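Local coordinates for protein catalase-3 (Neurospora crassa, PDB 4AJ9) that breaks down hydrogen peroxide into oxygen and water using heme, a reaction that probably protects the cell from peroxide toxicity, at residues I26-L32 against D44-K50; T213-E219 against R335-E341. The contacts are given in a common frame with arbitrary orientation. Residue numbers count along the deposited sequence, not the author numbering.

Contact 1 of 2, residues I26-L32 against D44-K50; sequences IEEQFSL and DFIFRQK
Residues 26-32 and 44-50 illustrate how a segment without regular structure can be pinned along the first turns of a helix. Lys-50, extended (all chi angles t), donates from NZ to Glu-28 OE2 at 2.6 Å (a salt bridge) and to Glu-28 O at 3.1 Å; the Glu-28 side chain (p, p) folds back so that OE2 and the backbone O face the same ammonium group. Asp-44 (chi1 t) is the N-cap: its OD1 accepts from Phe-47 N at 3.0 Å, while its OD2 accepts from Leu-32 N at 2.9 Å, so one carboxylate caps the helix and holds the loop. A water lies 2.7 Å from Phe-30 O and 2.9 Å from Asp-44 OD2. The loop, extended at Ile-26 and Glu-27, turns at Glu-28 and Gln-29 (phi/psi -148/41 and -108/-6) and so wraps round Ile-46 (m, t), whose CG2 lies 3.4 Å from Glu-27 O and 3.7 Å from Glu-28 CB, and whose CD1 meets Ile-26 CG2 at 3.9 Å. CA atoms approach closest at Leu-32 and Asp-44, 5.7 Å. Such interwoven N-terminal arms are characteristic of catalase tetramers: Lys-50 also bridges to Asp-153, and Asp-44 to Arg-432, both of the second subunit, while Phe-45 stacks edge-to-face on Phe-418 of the third. In its own chain the loop leads into strand 33-34, and the capped turns open helix 45-55.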
loop_
_atom_site.group_PDB
_atom_site.type_symbol
_atom_site.label_atom_id
_atom_site.label_comp_id
_atom_site.label_asym_id
_atom_site.label_seq_id
_atom_site.Cartn_x
_atom_site.Cartn_y
_atom_site.Cartn_z
ATOM N N ILE C 26 -20.030 22.050 -5.404
ATOM C CA ILE C 26 -18.866 22.915 -5.388
ATOM C C ILE C 26 -18.560 23.480 -6.768
ATOM O O ILE C 26 -19.198 23.135 -7.757
ATOM C CB ILE C 26 -17.614 22.144 -4.946
ATOM C CG1 ILE C 26 -17.304 21.028 -5.951
ATOM C CG2 ILE C 26 -17.784 21.598 -3.523
ATOM C CD1 ILE C 26 -16.033 20.253 -5.658
ATOM N N GLU C 27 -17.559 24.350 -6.814
ATOM C CA GLU C 27 -16.918 24.715 -8.056
ATOM C C GLU C 27 -15.458 24.324 -7.850
ATOM O O GLU C 27 -14.977 24.329 -6.727
ATOM C CB GLU C 27 -17.065 26.212 -8.340
ATOM C CG GLU C 27 -16.480 27.128 -7.257
ATOM C CD GLU C 27 -16.478 28.592 -7.665
ATOM O OE1 GLU C 27 -15.999 28.907 -8.777
ATOM O OE2 GLU C 27 -16.956 29.435 -6.873
ATOM N N GLU C 28 -14.757 23.960 -8.912
ATOM C CA GLU C 28 -13.372 23.515 -8.740
ATOM C C GLU C 28 -12.506 23.879 -9.939
ATOM O O GLU C 28 -11.663 23.093 -10.372
ATOM C CB GLU C 28 -13.309 22.015 -8.438
ATOM C CG GLU C 28 -14.341 21.186 -9.190
ATOM C CD GLU C 28 -14.024 21.059 -10.673
ATOM O OE1 GLU C 28 -14.451 21.941 -11.450
ATOM O OE2 GLU C 28 -13.374 20.060 -11.069
ATOM N N GLN C 29 -12.711 25.091 -10.452
ATOM C CA GLN C 29 -11.893 25.635 -11.534
ATOM C C GLN C 29 -10.953 26.749 -11.054
ATOM O O GLN C 29 -10.117 27.225 -11.826
ATOM C CB GLN C 29 -12.787 26.154 -12.668
ATOM C CG GLN C 29 -13.482 25.022 -13.414
ATOM C CD GLN C 29 -12.480 24.072 -14.037
ATOM O OE1 GLN C 29 -11.579 24.492 -14.774
ATOM N NE2 GLN C 29 -12.613 22.789 -13.728
ATOM N N PHE C 30 -11.084 27.155 -9.791
ATOM C CA PHE C 30 -10.217 28.188 -9.216
ATOM C C PHE C 30 -9.717 27.803 -7.831
ATOM O O PHE C 30 -10.510 27.454 -6.963
ATOM C CB PHE C 30 -10.952 29.528 -9.097
ATOM C CG PHE C 30 -11.412 30.091 -10.413
ATOM C CD1 PHE C 30 -12.656 29.764 -10.921
ATOM C CD2 PHE C 30 -10.600 30.945 -11.132
ATOM C CE1 PHE C 30 -13.080 30.285 -12.139
ATOM C CE2 PHE C 30 -11.014 31.471 -12.346
ATOM C CZ PHE C 30 -12.253 31.139 -12.848
ATOM N N SER C 31 -8.405 27.879 -7.630
ATOM C CA SER C 31 -7.838 27.697 -6.301
ATOM C C SER C 31 -8.191 28.888 -5.423
ATOM O O SER C 31 -8.223 30.022 -5.903
ATOM C CB SER C 31 -6.317 27.576 -6.372
ATOM O OG SER C 31 -5.926 26.376 -7.015
ATOM N N LEU C 32 -8.431 28.623 -4.138
ATOM C CA LEU C 32 -8.697 29.672 -3.163
ATOM C C LEU C 32 -7.420 30.432 -2.827
ATOM O O LEU C 32 -6.434 29.824 -2.435
ATOM C CB LEU C 32 -9.277 29.049 -1.889
ATOM C CG LEU C 32 -9.561 30.031 -0.748
ATOM C CD1 LEU C 32 -10.633 31.035 -1.177
ATOM C CD2 LEU C 32 -10.011 29.255 0.492
ATOM N N ASP C 44 -8.072 25.340 1.282
ATOM C CA ASP C 44 -8.815 24.978 0.092
ATOM C C ASP C 44 -8.998 23.453 0.049
ATOM O O ASP C 44 -8.228 22.734 -0.603
ATOM C CB ASP C 44 -8.130 25.481 -1.178
ATOM C CG ASP C 44 -9.017 25.338 -2.387
ATOM O OD1 ASP C 44 -10.080 24.693 -2.249
ATOM O OD2 ASP C 44 -8.661 25.853 -3.462
ATOM N N PHE C 45 -10.024 22.979 0.747
ATOM C CA PHE C 45 -10.316 21.551 0.818
ATOM C C PHE C 45 -10.729 21.008 -0.552
ATOM O O PHE C 45 -10.446 19.853 -0.883
ATOM C CB PHE C 45 -11.416 21.292 1.851
ATOM C CG PHE C 45 -12.777 21.796 1.442
ATOM C CD1 PHE C 45 -13.114 23.138 1.604
ATOM C CD2 PHE C 45 -13.735 20.920 0.933
ATOM C CE1 PHE C 45 -14.375 23.595 1.246
ATOM C CE2 PHE C 45 -14.998 21.372 0.571
ATOM C CZ PHE C 45 -15.318 22.708 0.727
ATOM N N ILE C 46 -11.384 21.857 -1.345
ATOM C CA ILE C 46 -11.827 21.512 -2.703
ATOM C C ILE C 46 -10.639 21.187 -3.605
ATOM O O ILE C 46 -10.607 20.143 -4.242
ATOM C CB ILE C 46 -12.654 22.664 -3.326
ATOM C CG1 ILE C 46 -13.994 22.819 -2.596
ATOM C CG2 ILE C 46 -12.876 22.457 -4.838
ATOM C CD1 ILE C 46 -14.769 24.044 -3.049
ATOM N N PHE C 47 -9.664 22.090 -3.666
ATOM C CA PHE C 47 -8.439 21.798 -4.401
ATOM C C PHE C 47 -7.782 20.467 -3.978
ATOM O O PHE C 47 -7.481 19.611 -4.813
ATOM C CB PHE C 47 -7.415 22.921 -4.227
ATOM C CG PHE C 47 -6.062 22.560 -4.759
ATOM C CD1 PHE C 47 -5.806 22.618 -6.120
ATOM C CD2 PHE C 47 -5.060 22.141 -3.905
ATOM C CE1 PHE C 47 -4.572 22.251 -6.619
ATOM C CE2 PHE C 47 -3.829 21.791 -4.393
ATOM C CZ PHE C 47 -3.584 21.846 -5.753
ATOM N N ARG C 48 -7.525 20.308 -2.687
ATOM C CA ARG C 48 -6.771 19.140 -2.236
ATOM C C ARG C 48 -7.501 17.826 -2.472
ATOM O O ARG C 48 -6.882 16.866 -2.900
ATOM C CB ARG C 48 -6.284 19.274 -0.784
ATOM C CG ARG C 48 -5.009 20.121 -0.655
ATOM C CD ARG C 48 -4.514 20.248 0.792
ATOM N NE ARG C 48 -5.475 20.966 1.620
ATOM C CZ ARG C 48 -6.422 20.384 2.346
ATOM N NH1 ARG C 48 -6.524 19.061 2.377
ATOM N NH2 ARG C 48 -7.268 21.127 3.035
ATOM N N GLN C 49 -8.810 17.777 -2.227
ATOM C CA GLN C 49 -9.545 16.525 -2.479
ATOM C C GLN C 49 -9.569 16.152 -3.974
ATOM O O GLN C 49 -9.513 14.971 -4.337
ATOM C CB GLN C 49 -10.965 16.546 -1.871
ATOM C CG GLN C 49 -11.909 17.636 -2.403
ATOM C CD GLN C 49 -12.722 17.220 -3.632
ATOM O OE1 GLN C 49 -13.282 16.131 -3.682
ATOM N NE2 GLN C 49 -12.788 18.108 -4.632
ATOM N N LYS C 50 -9.633 17.155 -4.841
ATOM C CA LYS C 50 -9.576 16.909 -6.280
ATOM C C LYS C 50 -8.181 16.423 -6.717
ATOM O O LYS C 50 -8.047 15.403 -7.410
ATOM C CB LYS C 50 -9.988 18.168 -7.063
ATOM C CG LYS C 50 -10.047 17.985 -8.601
ATOM C CD LYS C 50 -10.467 19.296 -9.314
ATOM C CE LYS C 50 -10.338 19.189 -10.846
ATOM N NZ LYS C 50 -10.805 20.416 -11.567
HETATM O O HOH W 1 -11.117 25.660 -5.045
#

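Contact 2 of 2, residues T213-E219 against R335-E341; sequences TFRLVTE and RGVDFTE
Two short antiparallel strands, 214-217 and 337-338, show how side chains can extend a pairing that the backbone makes only briefly. Arg-215 and Asp-338 form the hydrogen-bonded pair (CA atoms 4.8 Å apart), with Arg-215 N to Asp-338 O at 2.9 Å and Asp-338 N to Arg-215 O at 2.8 Å; Leu-216 and Val-337 follow as the non-hydrogen-bonded pair, and Val-217 N donates to Gly-336 O at 2.9 Å. Gly-336 adopts phi/psi 106/-11, where a CB would collide with the preceding carbonyl oxygen. Arg-215 (m, t, t) reaches along the other strand: its NH1 donates to Phe-339 O at 3.3 Å and to Glu-341 OE1 at 3.1 Å, the latter a salt bridge, and Thr-340 CG2 lies over one guanidinium face. Its NE pairs with Glu-280, and Glu-341 (m, p) also binds Arg-424. Strand 214-217 is part of the antiparallel beta-barrel of the catalase fold, paired with 223-232 along its other edge; the two-residue strand 337-338 is added alongside it, just before helix 343-360. Thr-340 (p) turns OG1 to Thr-213 O at 2.7 Å. Extended Arg-335 (t, t, t) meets folded Glu-219 (m, m) in a salt bridge, Arg-335 NH2 to Glu-219 OE1 at 2.6 Å. A weak bond joins Arg-335 NE to Glu-219 OE1 at 3.1 Å. On the face bearing Leu-216, Leu-216 CD2 lies 4.3 Å from Val-337 CG2; the rings of Phe-214 (m) and Phe-339 (m) meet edge to edge, Phe-214 CE2 to Phe-339 CD1 4.5 Å, both against Leu-345.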
loop_
_atom_site.group_PDB
_atom_site.type_symbol
_atom_site.label_atom_id
_atom_site.label_comp_id
_atom_site.label_asym_id
_atom_site.label_seq_id
_atom_site.Cartn_x
_atom_site.Cartn_y
_atom_site.Cartn_z
ATOM N N THR C 213 -2.612 -29.378 -19.418
ATOM C CA THR C 213 -3.600 -30.408 -19.178
ATOM C C THR C 213 -4.246 -30.119 -17.825
ATOM O O THR C 213 -3.551 -29.912 -16.829
ATOM C CB THR C 213 -2.946 -31.800 -19.151
ATOM O OG1 THR C 213 -2.106 -31.953 -20.306
ATOM C CG2 THR C 213 -4.024 -32.907 -19.136
ATOM N N PHE C 214 -5.573 -30.076 -17.816
ATOM C CA PHE C 214 -6.355 -30.013 -16.588
ATOM C C PHE C 214 -7.123 -31.319 -16.462
ATOM O O PHE C 214 -6.868 -32.263 -17.220
ATOM C CB PHE C 214 -7.309 -28.818 -16.608
ATOM C CG PHE C 214 -6.613 -27.484 -16.496
ATOM C CD1 PHE C 214 -6.105 -26.859 -17.626
ATOM C CD2 PHE C 214 -6.468 -26.857 -15.264
ATOM C CE1 PHE C 214 -5.466 -25.638 -17.536
ATOM C CE2 PHE C 214 -5.831 -25.620 -15.162
ATOM C CZ PHE C 214 -5.319 -25.015 -16.299
ATOM N N ARG C 215 -8.040 -31.388 -15.502
ATOM C CA ARG C 215 -8.920 -32.543 -15.384
ATOM C C ARG C 215 -10.382 -32.123 -15.371
ATOM O O ARG C 215 -10.758 -31.158 -14.696
ATOM C CB ARG C 215 -8.617 -33.337 -14.106
ATOM C CG ARG C 215 -7.331 -34.148 -14.163
ATOM C CD ARG C 215 -6.999 -34.798 -12.819
ATOM N NE ARG C 215 -6.056 -35.900 -13.013
ATOM C CZ ARG C 215 -4.790 -35.893 -12.611
ATOM N NH1 ARG C 215 -4.307 -34.847 -11.953
ATOM N NH2 ARG C 215 -4.012 -36.945 -12.853
ATOM N N LEU C 216 -11.206 -32.856 -16.111
ATOM C CA LEU C 216 -12.654 -32.758 -15.945
ATOM C C LEU C 216 -13.050 -33.891 -15.017
ATOM O O LEU C 216 -12.539 -35.005 -15.143
ATOM C CB LEU C 216 -13.389 -32.869 -17.285
ATOM C CG LEU C 216 -13.123 -31.761 -18.300
ATOM C CD1 LEU C 216 -14.023 -31.952 -19.524
ATOM C CD2 LEU C 216 -13.362 -30.390 -17.655
ATOM N N VAL C 217 -13.942 -33.596 -14.072
ATOM C CA VAL C 217 -14.326 -34.547 -13.040
ATOM C C VAL C 217 -15.842 -34.594 -12.940
ATOM O O VAL C 217 -16.494 -33.556 -12.817
ATOM C CB VAL C 217 -13.729 -34.154 -11.674
ATOM C CG1 VAL C 217 -14.043 -35.228 -10.618
ATOM C CG2 VAL C 217 -12.230 -33.953 -11.805
ATOM N N THR C 218 -16.410 -35.794 -13.038
ATOM C CA THR C 218 -17.859 -35.947 -12.953
ATOM C C THR C 218 -18.290 -36.039 -11.490
ATOM O O THR C 218 -17.448 -36.173 -10.605
ATOM C CB THR C 218 -18.343 -37.224 -13.678
ATOM O OG1 THR C 218 -17.698 -38.364 -13.105
ATOM C CG2 THR C 218 -18.031 -37.166 -15.162
ATOM N N GLU C 219 -19.600 -36.006 -11.248
ATOM C CA GLU C 219 -20.146 -36.087 -9.887
ATOM C C GLU C 219 -19.605 -37.265 -9.076
ATOM O O GLU C 219 -19.378 -37.141 -7.873
ATOM C CB GLU C 219 -21.671 -36.200 -9.920
ATOM C CG GLU C 219 -22.390 -35.111 -10.691
ATOM C CD GLU C 219 -22.184 -33.730 -10.099
ATOM O OE1 GLU C 219 -21.607 -33.628 -8.992
ATOM O OE2 GLU C 219 -22.606 -32.744 -10.743
ATOM N N ARG C 335 -16.198 -26.729 -8.999
ATOM C CA ARG C 335 -16.580 -28.140 -8.981
ATOM C C ARG C 335 -16.726 -28.656 -10.402
ATOM O O ARG C 335 -17.398 -28.029 -11.222
ATOM C CB ARG C 335 -17.917 -28.307 -8.260
ATOM C CG ARG C 335 -18.383 -29.758 -8.151
ATOM C CD ARG C 335 -19.748 -29.830 -7.457
ATOM N NE ARG C 335 -20.326 -31.176 -7.487
ATOM C CZ ARG C 335 -20.287 -32.031 -6.469
ATOM N NH1 ARG C 335 -19.690 -31.694 -5.330
ATOM N NH2 ARG C 335 -20.846 -33.228 -6.588
ATOM N N GLY C 336 -16.114 -29.802 -10.690
ATOM C CA GLY C 336 -16.145 -30.364 -12.030
ATOM C C GLY C 336 -14.829 -30.226 -12.785
ATOM O O GLY C 336 -14.641 -30.830 -13.837
ATOM N N VAL C 337 -13.914 -29.427 -12.246
ATOM C CA VAL C 337 -12.615 -29.226 -12.866
ATOM C C VAL C 337 -11.557 -29.411 -11.783
ATOM O O VAL C 337 -11.811 -29.093 -10.619
ATOM C CB VAL C 337 -12.500 -27.797 -13.458
ATOM C CG1 VAL C 337 -11.165 -27.600 -14.164
ATOM C CG2 VAL C 337 -13.660 -27.511 -14.417
ATOM N N ASP C 338 -10.390 -29.938 -12.159
ATOM C CA ASP C 338 -9.268 -30.093 -11.228
ATOM C C ASP C 338 -7.933 -29.775 -11.901
ATOM O O ASP C 338 -7.853 -29.686 -13.130
ATOM C CB ASP C 338 -9.229 -31.509 -10.651
ATOM C CG ASP C 338 -8.413 -31.598 -9.357
ATOM O OD1 ASP C 338 -8.051 -30.542 -8.802
ATOM O OD2 ASP C 338 -8.141 -32.728 -8.888
ATOM N N PHE C 339 -6.887 -29.625 -11.086
ATOM C CA PHE C 339 -5.546 -29.340 -11.583
ATOM C C PHE C 339 -4.834 -30.624 -11.965
ATOM O O PHE C 339 -5.290 -31.717 -11.635
ATOM C CB PHE C 339 -4.723 -28.631 -10.506
ATOM C CG PHE C 339 -5.385 -27.402 -9.955
ATOM C CD1 PHE C 339 -5.574 -26.285 -10.753
ATOM C CD2 PHE C 339 -5.833 -27.369 -8.639
ATOM C CE1 PHE C 339 -6.200 -25.151 -10.247
ATOM C CE2 PHE C 339 -6.463 -26.235 -8.127
ATOM C CZ PHE C 339 -6.645 -25.126 -8.934
ATOM N N THR C 340 -3.716 -30.486 -12.666
ATOM C CA THR C 340 -2.782 -31.593 -12.782
ATOM C C THR C 340 -1.442 -31.191 -12.205
ATOM O O THR C 340 -1.205 -30.022 -11.858
ATOM C CB THR C 340 -2.557 -32.062 -14.226
ATOM O OG1 THR C 340 -1.883 -31.037 -14.962
ATOM C CG2 THR C 340 -3.886 -32.437 -14.906
ATOM N N GLU C 341 -0.561 -32.177 -12.146
ATOM C CA GLU C 341 0.756 -32.029 -11.566
ATOM C C GLU C 341 1.754 -31.389 -12.533
ATOM O O GLU C 341 2.956 -31.619 -12.433
ATOM C CB GLU C 341 1.265 -33.403 -11.112
ATOM C CG GLU C 341 0.510 -33.984 -9.918
ATOM C CD GLU C 341 -0.826 -34.626 -10.287
ATOM O OE1 GLU C 341 -1.248 -34.546 -11.459
ATOM O OE2 GLU C 341 -1.454 -35.224 -9.394
HETATM O O HOH W 2 -1.040 -37.011 -12.880
HETATM O O HOH W 3 -21.522 -36.461 -6.078
#

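Overall arrangement
Contacts 1 and 2 do not touch: their centres are 55 Å apart and their nearest atoms about 40 Å, and contact 1 closes along the chain before contact 2 opens. Both nevertheless approach heme. In contact 1 the side chain of Phe-47 is about 5 Å from a bound heme, probably that of the second subunit, since Phe-47 packs on Gly-347 of that subunit, five residues before its Tyr-352, by similarity the axial ligand of the heme iron. In contact 2 the side chain of Phe-214 lies about 7 Å from a heme and about 10 Å from that of Tyr-352 of its own chain. Both contacts, arm and strand pair beside the barrel, reach the third subunit.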